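Local coordinates for uncharacterized protein (Planctomyces limnophilus, PDB 4H7L) that is of unknown function but binds a copper(II) ion in a cupin beta barrel of the Pac13-like family, at residues T45-H50 with S117-D121; A58-R64 with P100-R105; T80-N84 with A95-P99. All blocks are in the same frame, centred on the assembly; numbering follows the deposited sequence.

Contact 1 of 3, residues T45-H50 with S117-D121; sequences TSVSVH and SPPFD
Residues 45-50 run from a loop into strand 48-54, while 117-121 leave the end of strand 110-117 as an extended tail, with a cis peptide bond before Pro118. The backbones come closest at Val47 and Pro119, whose CA atoms lie 4.5 Å apart. Ser46 O meets Pro119 CD at 3.4 Å and accepts a CA-H...O contact from Pro118 CA at 3.5 Å; the prolines meet this carbonyl with carbon alone. Thr45, rotamer p, folds back so that its OG1 donates to Val47 O at 2.8 Å. Ser48, rotamer m, points toward the tail and its OG accepts a hydrogen bond from Phe120 N at 2.7 Å. Two residues on, His50 (m) presents its ring edge to the face of Phe120 (t): His50 NE2 is 3.4 Å from Phe120 CG, centroids 5.0 Å apart, planes at 80°, a T-shaped pair. Beyond the last strand pairing, the short side chain of Ser48, placing a hydroxyl oxygen where the Phe120 amide can donate to it, and an aromatic pair join the tail to the barrel; Phe120's side chain lies about 7 Å from the copper at its nearest.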
loop_
_atom_site.group_PDB
_atom_site.type_symbol
_atom_site.label_atom_id
_atom_site.label_comp_id
_atom_site.label_asym_id
_atom_site.label_seq_id
_atom_site.Cartn_x
_atom_site.Cartn_y
_atom_site.Cartn_z
ATOM N N THR B 45 -11.589 -0.247 7.910
ATOM C CA THR B 45 -10.908 0.420 6.807
ATOM C C THR B 45 -11.500 -0.048 5.484
ATOM O O THR B 45 -12.219 -1.045 5.438
ATOM C CB THR B 45 -9.398 0.130 6.819
ATOM O OG1 THR B 45 -9.173 -1.272 6.629
ATOM C CG2 THR B 45 -8.779 0.563 8.144
ATOM N N SER B 46 -11.198 0.673 4.411
ATOM C CA SER B 46 -11.725 0.343 3.093
ATOM C C SER B 46 -10.829 -0.645 2.357
ATOM O O SER B 46 -11.234 -1.233 1.354
ATOM C CB SER B 46 -11.870 1.608 2.252
ATOM O OG SER B 46 -12.978 2.380 2.675
ATOM N N VAL B 47 -9.608 -0.816 2.853
ATOM C CA VAL B 47 -8.647 -1.697 2.212
ATOM C C VAL B 47 -7.890 -2.521 3.244
ATOM O O VAL B 47 -7.752 -2.116 4.397
ATOM C CB VAL B 47 -7.624 -0.895 1.391
ATOM C CG1 VAL B 47 -8.332 0.104 0.504
ATOM C CG2 VAL B 47 -6.646 -0.175 2.306
ATOM N N SER B 48 -7.407 -3.683 2.821
ATOM C CA SER B 48 -6.524 -4.486 3.647
ATOM C C SER B 48 -5.109 -4.199 3.196
ATOM O O SER B 48 -4.889 -3.830 2.046
ATOM C CB SER B 48 -6.822 -5.974 3.479
ATOM O OG SER B 48 -8.152 -6.273 3.850
ATOM N N VAL B 49 -4.147 -4.375 4.093
ATOM C CA VAL B 49 -2.748 -4.204 3.734
ATOM C C VAL B 49 -1.929 -5.393 4.221
ATOM O O VAL B 49 -1.802 -5.625 5.422
ATOM C CB VAL B 49 -2.178 -2.895 4.297
ATOM C CG1 VAL B 49 -0.697 -2.780 3.977
ATOM C CG2 VAL B 49 -2.934 -1.714 3.718
ATOM N N HIS B 50 -1.396 -6.152 3.270
ATOM C CA HIS B 50 -0.595 -7.330 3.569
ATOM C C HIS B 50 0.881 -7.030 3.354
ATOM O O HIS B 50 1.247 -6.327 2.414
ATOM C CB HIS B 50 -0.978 -8.488 2.647
ATOM C CG HIS B 50 -2.435 -8.834 2.665
ATOM N ND1 HIS B 50 -3.336 -8.256 3.530
ATOM C CD2 HIS B 50 -3.143 -9.712 1.915
ATOM C CE1 HIS B 50 -4.539 -8.760 3.312
ATOM N NE2 HIS B 50 -4.447 -9.646 2.339
ATOM N N SER B 117 -8.610 -4.118 -2.098
ATOM C CA SER B 117 -9.876 -3.409 -1.913
ATOM C C SER B 117 -11.025 -4.100 -2.662
ATOM O O SER B 117 -10.872 -4.494 -3.812
ATOM C CB SER B 117 -9.753 -1.966 -2.392
ATOM O OG SER B 117 -10.066 -1.878 -3.765
ATOM N N PRO B 118 -12.179 -4.261 -2.001
ATOM C CA PRO B 118 -12.354 -3.910 -0.591
ATOM C C PRO B 118 -11.516 -4.845 0.275
ATOM O O PRO B 118 -10.702 -5.598 -0.265
ATOM C CB PRO B 118 -13.852 -4.138 -0.346
ATOM C CG PRO B 118 -14.474 -4.318 -1.704
ATOM C CD PRO B 118 -13.392 -4.862 -2.574
ATOM N N PRO B 119 -11.711 -4.809 1.598
ATOM C CA PRO B 119 -10.863 -5.641 2.450
ATOM C C PRO B 119 -10.787 -7.085 1.962
ATOM O O PRO B 119 -11.782 -7.646 1.509
ATOM C CB PRO B 119 -11.551 -5.554 3.816
ATOM C CG PRO B 119 -12.239 -4.229 3.791
ATOM C CD PRO B 119 -12.716 -4.065 2.377
ATOM N N PHE B 120 -9.599 -7.664 2.066
ATOM C CA PHE B 120 -9.316 -9.008 1.575
ATOM C C PHE B 120 -10.287 -10.084 2.072
ATOM O O PHE B 120 -10.608 -10.153 3.254
ATOM C CB PHE B 120 -7.886 -9.377 1.964
ATOM C CG PHE B 120 -7.574 -10.828 1.822
ATOM C CD1 PHE B 120 -7.188 -11.350 0.602
ATOM C CD2 PHE B 120 -7.649 -11.668 2.914
ATOM C CE1 PHE B 120 -6.892 -12.688 0.473
ATOM C CE2 PHE B 120 -7.356 -13.007 2.797
ATOM C CZ PHE B 120 -6.975 -13.521 1.572
ATOM N N ASP B 121 -10.738 -10.924 1.142
ATOM C CA ASP B 121 -11.611 -12.054 1.445
ATOM C C ASP B 121 -11.036 -13.310 0.787
ATOM O O ASP B 121 -10.989 -13.404 -0.440
ATOM C CB ASP B 121 -13.028 -11.773 0.930
ATOM C CG ASP B 121 -13.928 -12.995 0.973
ATOM O OD1 ASP B 121 -13.667 -13.913 1.779
ATOM O OD2 ASP B 121 -14.907 -13.036 0.196
#

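Contact 2 of 3, residues A58-R64 with P100-R105; sequences ARTHYHR and PLVRHR. With CU (copper (II) ion), chain D.
Both segments are largely extended, apart from Leu101 and Arg64, and run antiparallel, their end-to-end directions 177° apart, with Tyr62 CA 4.8 Å from Arg103 CA. A single hydrogen-bonded bridge joins His61 and His104: His61 N donates to His104 O at 3.1 Å and His104 N to His61 O at 2.9 Å. Toward one end Leu101, at positive phi, donates from its N to His63 O at 2.8 Å; at the other Arg105 NH1 donates a hydrogen bond to Ala58 O at 3.2 Å, while its NE makes a salt bridge with Glu82. Imidazoles suit the cupin metal site: one nitrogen can bind copper while the other remains able to donate, as in His63 (ND1 to Asp124 O) and His104 (ND1 to Val102 O, 2.8 Å). His61 NE2 (2.2 Å from CU), His63 NE2 (2.1 Å) and His104 NE2 (2.2 Å) are joined by Glu68. Arg103 stacks its guanidinium on Tyr62, CZ 3.7 Å from the ring centroid (cation-pi), and salt-bridges Asp128. The bridge lies where the loop between strands 48-54 and 67-72 meets strand 104-107, which pairs with strand 80-83.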
loop_
_atom_site.group_PDB
_atom_site.type_symbol
_atom_site.label_atom_id
_atom_site.label_comp_id
_atom_site.label_asym_id
_atom_site.label_seq_id
_atom_site.Cartn_x
_atom_site.Cartn_y
_atom_site.Cartn_z
ATOM N N ALA B 58 3.539 -20.387 -7.351
ATOM C CA ALA B 58 2.113 -20.525 -7.094
ATOM C C ALA B 58 1.318 -20.598 -8.394
ATOM O O ALA B 58 1.758 -20.096 -9.426
ATOM C CB ALA B 58 1.629 -19.363 -6.245
ATOM N N ARG B 59 0.152 -21.235 -8.338
ATOM C CA ARG B 59 -0.765 -21.241 -9.469
ATOM C C ARG B 59 -1.138 -19.813 -9.838
ATOM O O ARG B 59 -1.315 -18.964 -8.966
ATOM C CB ARG B 59 -2.056 -21.992 -9.128
ATOM C CG ARG B 59 -1.920 -23.487 -8.949
ATOM C CD ARG B 59 -3.290 -24.134 -8.751
ATOM N NE ARG B 59 -4.079 -24.150 -9.982
ATOM C CZ ARG B 59 -5.291 -24.686 -10.091
ATOM N NH1 ARG B 59 -5.868 -25.258 -9.042
ATOM N NH2 ARG B 59 -5.928 -24.655 -11.252
ATOM N N THR B 60 -1.259 -19.551 -11.132
ATOM C CA THR B 60 -1.858 -18.312 -11.594
ATOM C C THR B 60 -3.292 -18.270 -11.091
ATOM O O THR B 60 -4.015 -19.264 -11.179
ATOM C CB THR B 60 -1.862 -18.229 -13.125
ATOM O OG1 THR B 60 -0.515 -18.174 -13.601
ATOM C CG2 THR B 60 -2.616 -16.992 -13.595
ATOM N N HIS B 61 -3.702 -17.125 -10.557
ATOM C CA HIS B 61 -5.034 -16.982 -9.987
ATOM C C HIS B 61 -5.613 -15.614 -10.325
ATOM O O HIS B 61 -4.928 -14.753 -10.876
ATOM C CB HIS B 61 -4.986 -17.162 -8.465
ATOM C CG HIS B 61 -4.354 -16.014 -7.739
ATOM N ND1 HIS B 61 -3.002 -15.949 -7.480
ATOM C CD2 HIS B 61 -4.891 -14.882 -7.220
ATOM C CE1 HIS B 61 -2.733 -14.827 -6.833
ATOM N NE2 HIS B 61 -3.861 -14.161 -6.664
ATOM N N TYR B 62 -6.882 -15.419 -9.996
ATOM C CA TYR B 62 -7.503 -14.117 -10.162
ATOM C C TYR B 62 -8.635 -13.908 -9.163
ATOM O O TYR B 62 -9.057 -14.831 -8.468
ATOM C CB TYR B 62 -8.009 -13.933 -11.594
ATOM C CG TYR B 62 -9.166 -14.824 -11.981
ATOM C CD1 TYR B 62 -8.955 -16.144 -12.365
ATOM C CD2 TYR B 62 -10.469 -14.339 -11.988
ATOM C CE1 TYR B 62 -10.012 -16.958 -12.732
ATOM C CE2 TYR B 62 -11.531 -15.146 -12.352
ATOM C CZ TYR B 62 -11.298 -16.452 -12.726
ATOM O OH TYR B 62 -12.357 -17.261 -13.086
ATOM N N HIS B 63 -9.116 -12.674 -9.099
ATOM C CA HIS B 63 -10.129 -12.293 -8.136
ATOM C C HIS B 63 -11.301 -11.687 -8.887
ATOM O O HIS B 63 -11.111 -10.938 -9.844
ATOM C CB HIS B 63 -9.546 -11.287 -7.141
ATOM C CG HIS B 63 -8.254 -11.729 -6.523
ATOM N ND1 HIS B 63 -8.166 -12.805 -5.666
ATOM C CD2 HIS B 63 -6.998 -11.234 -6.634
ATOM C CE1 HIS B 63 -6.910 -12.960 -5.283
ATOM N NE2 HIS B 63 -6.181 -12.019 -5.855
ATOM N N ARG B 64 -12.512 -12.019 -8.458
ATOM C CA ARG B 64 -13.711 -11.565 -9.148
ATOM C C ARG B 64 -14.301 -10.304 -8.534
ATOM O O ARG B 64 -15.100 -9.621 -9.171
ATOM C CB ARG B 64 -14.767 -12.675 -9.145
ATOM C CG ARG B 64 -14.344 -13.907 -9.908
ATOM C CD ARG B 64 -15.477 -14.908 -10.063
ATOM N NE ARG B 64 -15.071 -16.006 -10.935
ATOM C CZ ARG B 64 -15.899 -16.884 -11.493
ATOM N NH1 ARG B 64 -17.207 -16.812 -11.289
ATOM N NH2 ARG B 64 -15.411 -17.832 -12.272
ATOM N N PRO B 100 -9.892 -6.726 -10.957
ATOM C CA PRO B 100 -10.521 -8.048 -10.939
ATOM C C PRO B 100 -10.435 -8.706 -12.313
ATOM O O PRO B 100 -10.432 -8.002 -13.316
ATOM C CB PRO B 100 -11.978 -7.742 -10.576
ATOM C CG PRO B 100 -11.933 -6.410 -9.880
ATOM C CD PRO B 100 -10.808 -5.659 -10.518
ATOM N N LEU B 101 -10.338 -10.032 -12.343
ATOM C CA LEU B 101 -10.343 -10.811 -13.583
ATOM C C LEU B 101 -8.975 -10.900 -14.249
ATOM O O LEU B 101 -8.762 -11.742 -15.119
ATOM C CB LEU B 101 -11.391 -10.298 -14.576
ATOM C CG LEU B 101 -12.839 -10.379 -14.087
ATOM C CD1 LEU B 101 -13.798 -10.342 -15.265
ATOM C CD2 LEU B 101 -13.075 -11.629 -13.242
ATOM N N VAL B 102 -8.040 -10.052 -13.837
ATOM C CA VAL B 102 -6.686 -10.137 -14.363
ATOM C C VAL B 102 -5.947 -11.320 -13.746
ATOM O O VAL B 102 -5.649 -11.317 -12.555
ATOM C CB VAL B 102 -5.893 -8.847 -14.089
ATOM C CG1 VAL B 102 -4.416 -9.054 -14.392
ATOM C CG2 VAL B 102 -6.455 -7.701 -14.914
ATOM N N ARG B 103 -5.668 -12.340 -14.554
ATOM C CA ARG B 103 -4.879 -13.481 -14.095
ATOM C C ARG B 103 -3.492 -12.995 -13.707
ATOM O O ARG B 103 -2.881 -12.213 -14.431
ATOM C CB ARG B 103 -4.763 -14.543 -15.189
ATOM C CG ARG B 103 -5.938 -15.507 -15.274
ATOM C CD ARG B 103 -7.249 -14.814 -15.630
ATOM N NE ARG B 103 -8.320 -15.785 -15.848
ATOM C CZ ARG B 103 -9.608 -15.483 -16.005
ATOM N NH1 ARG B 103 -10.025 -14.224 -15.960
ATOM N NH2 ARG B 103 -10.491 -16.450 -16.198
ATOM N N HIS B 104 -2.988 -13.453 -12.567
ATOM C CA HIS B 104 -1.708 -12.960 -12.082
ATOM C C HIS B 104 -1.001 -13.922 -11.143
ATOM O O HIS B 104 -1.628 -14.761 -10.496
ATOM C CB HIS B 104 -1.886 -11.603 -11.380
ATOM C CG HIS B 104 -2.744 -11.658 -10.153
ATOM N ND1 HIS B 104 -4.119 -11.724 -10.211
ATOM C CD2 HIS B 104 -2.424 -11.647 -8.836
ATOM C CE1 HIS B 104 -4.611 -11.759 -8.985
ATOM N NE2 HIS B 104 -3.603 -11.717 -8.132
ATOM N N ARG B 105 0.322 -13.785 -11.086
ATOM C CA ARG B 105 1.146 -14.456 -10.088
ATOM C C ARG B 105 2.561 -13.908 -10.160
ATOM O O ARG B 105 2.961 -13.333 -11.172
ATOM C CB ARG B 105 1.183 -15.960 -10.317
ATOM C CG ARG B 105 1.863 -16.356 -11.605
ATOM C CD ARG B 105 2.367 -17.779 -11.552
ATOM N NE ARG B 105 2.870 -18.194 -12.853
ATOM C CZ ARG B 105 3.049 -19.455 -13.225
ATOM N NH1 ARG B 105 2.761 -20.447 -12.395
ATOM N NH2 ARG B 105 3.511 -19.723 -14.438
HETATM CU CU CU D . -4.063 -12.103 -5.967
#

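Contact 3 of 3, residues T80-N84 with A95-P99; sequences TIELN and AISIP
Across the interior of the cupin beta barrel, strands 80-83 and 95-98 face each other from different sheets, their axes 10.0 Å apart at closest approach and their directions 21° from parallel. Leu83 and Ile98 are opposite neighbours with CA atoms 8.1 Å apart, Ile81 and Ile96 with CA atoms 9.1 Å apart; side chains alone fill this gap. Ile81 (t, t) points inward and brings CD1 to 4.1 Å from Ile96 CG2 and 4.3 Å from Ile98 CD1; isoleucine, beta-branched, suits extended backbone, and its side chain is all hydrocarbon. Glu82 belongs to the other side of the strand, where its carboxylate forms a salt bridge with Arg105. Leu83 (m, t) turns inward again, ahead of Asn84, which leaves the strand at positive phi and accepts a hydrogen bond from Arg103 N through OD1. The forked end of Leu83 spreads between the two isoleucines, both chi1 m, and makes the tightest packing: its CD1 lies 3.7 Å from Ile96 CG2, its CD2 4.0 Å from Ile98 CG1.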
loop_
_atom_site.group_PDB
_atom_site.type_symbol
_atom_site.label_atom_id
_atom_site.label_comp_id
_atom_site.label_asym_id
_atom_site.label_seq_id
_atom_site.Cartn_x
_atom_site.Cartn_y
_atom_site.Cartn_z
ATOM N N THR B 80 9.859 -11.910 -11.722
ATOM C CA THR B 80 8.905 -11.239 -12.592
ATOM C C THR B 80 7.499 -11.313 -12.032
ATOM O O THR B 80 7.240 -11.986 -11.035
ATOM C CB THR B 80 8.881 -11.872 -13.995
ATOM O OG1 THR B 80 8.366 -13.206 -13.910
ATOM C CG2 THR B 80 10.274 -11.905 -14.598
ATOM N N ILE B 81 6.592 -10.609 -12.692
ATOM C CA ILE B 81 5.175 -10.725 -12.407
ATOM C C ILE B 81 4.498 -11.082 -13.716
ATOM O O ILE B 81 4.883 -10.582 -14.772
ATOM C CB ILE B 81 4.597 -9.418 -11.836
ATOM C CG1 ILE B 81 3.128 -9.602 -11.464
ATOM C CG2 ILE B 81 4.749 -8.282 -12.836
ATOM C CD1 ILE B 81 2.638 -8.604 -10.447
ATOM N N GLU B 82 3.517 -11.974 -13.655
ATOM C CA GLU B 82 2.788 -12.375 -14.847
ATOM C C GLU B 82 1.371 -11.842 -14.787
ATOM O O GLU B 82 0.630 -12.134 -13.852
ATOM C CB GLU B 82 2.782 -13.896 -14.990
ATOM C CG GLU B 82 4.145 -14.472 -15.340
ATOM C CD GLU B 82 4.148 -15.989 -15.405
ATOM O OE1 GLU B 82 3.097 -16.605 -15.123
ATOM O OE2 GLU B 82 5.203 -16.565 -15.739
ATOM N N LEU B 83 1.008 -11.043 -15.785
ATOM C CA LEU B 83 -0.327 -10.466 -15.863
ATOM C C LEU B 83 -0.976 -10.891 -17.174
ATOM O O LEU B 83 -0.482 -10.572 -18.255
ATOM C CB LEU B 83 -0.251 -8.944 -15.757
ATOM C CG LEU B 83 0.346 -8.432 -14.445
ATOM C CD1 LEU B 83 0.720 -6.964 -14.540
ATOM C CD2 LEU B 83 -0.631 -8.652 -13.310
ATOM N N ASN B 84 -2.079 -11.625 -17.067
ATOM C CA ASN B 84 -2.734 -12.211 -18.234
ATOM C C ASN B 84 -1.729 -12.793 -19.222
ATOM O O ASN B 84 -1.775 -12.496 -20.414
ATOM C CB ASN B 84 -3.627 -11.182 -18.934
ATOM C CG ASN B 84 -4.888 -10.863 -18.143
ATOM O OD1 ASN B 84 -5.437 -11.723 -17.451
ATOM N ND2 ASN B 84 -5.355 -9.623 -18.252
ATOM N N ALA B 95 5.018 -0.387 -8.631
ATOM C CA ALA B 95 3.632 -0.524 -8.189
ATOM C C ALA B 95 2.802 -1.150 -9.299
ATOM O O ALA B 95 2.785 -0.653 -10.425
ATOM C CB ALA B 95 3.060 0.823 -7.808
ATOM N N ILE B 96 2.113 -2.241 -8.984
ATOM C CA ILE B 96 1.295 -2.913 -9.979
ATOM C C ILE B 96 -0.160 -2.954 -9.547
ATOM O O ILE B 96 -0.492 -3.462 -8.480
ATOM C CB ILE B 96 1.777 -4.345 -10.250
ATOM C CG1 ILE B 96 3.287 -4.366 -10.483
ATOM C CG2 ILE B 96 1.060 -4.917 -11.457
ATOM C CD1 ILE B 96 4.083 -4.688 -9.250
ATOM N N SER B 97 -1.018 -2.408 -10.395
ATOM C CA SER B 97 -2.450 -2.412 -10.165
ATOM C C SER B 97 -3.065 -3.597 -10.888
ATOM O O SER B 97 -2.909 -3.742 -12.102
ATOM C CB SER B 97 -3.064 -1.111 -10.680
ATOM O OG SER B 97 -4.474 -1.201 -10.747
ATOM N N ILE B 98 -3.763 -4.442 -10.138
ATOM C CA ILE B 98 -4.346 -5.657 -10.685
ATOM C C ILE B 98 -5.853 -5.662 -10.474
ATOM O O ILE B 98 -6.336 -6.084 -9.427
ATOM C CB ILE B 98 -3.741 -6.899 -10.021
ATOM C CG1 ILE B 98 -2.215 -6.850 -10.127
ATOM C CG2 ILE B 98 -4.294 -8.170 -10.665
ATOM C CD1 ILE B 98 -1.504 -7.937 -9.345
ATOM N N PRO B 99 -6.601 -5.176 -11.470
ATOM C CA PRO B 99 -8.064 -5.175 -11.400
ATOM C C PRO B 99 -8.616 -6.587 -11.333
ATOM O O PRO B 99 -7.896 -7.539 -11.620
ATOM C CB PRO B 99 -8.487 -4.509 -12.718
ATOM C CG PRO B 99 -7.294 -3.777 -13.196
ATOM C CD PRO B 99 -6.099 -4.514 -12.686
#

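All three contacts lie around the copper site, but only contact 2 binds the ion, supplying three of its four ligands. Contacts 1 and 3 approach the ion from different directions: the side chain of Phe120 in contact 1 lies about 7 Å from the copper and about 5 Å from the side chain of Glu68, the fourth ligand, while the side chain of Ile98 in contact 3 lies about 6 Å from the copper. Contacts 2 and 3, centres about 9 Å apart, touch directly. Arg105 NE forms a salt bridge with Glu82 OE1 at 2.8 Å, and Ile98 CG2 packs 3.6 Å from His104 ND1. Contact 1 stands about 17 Å from contact 2 between centres, and, like contact 3, touches the second subunit.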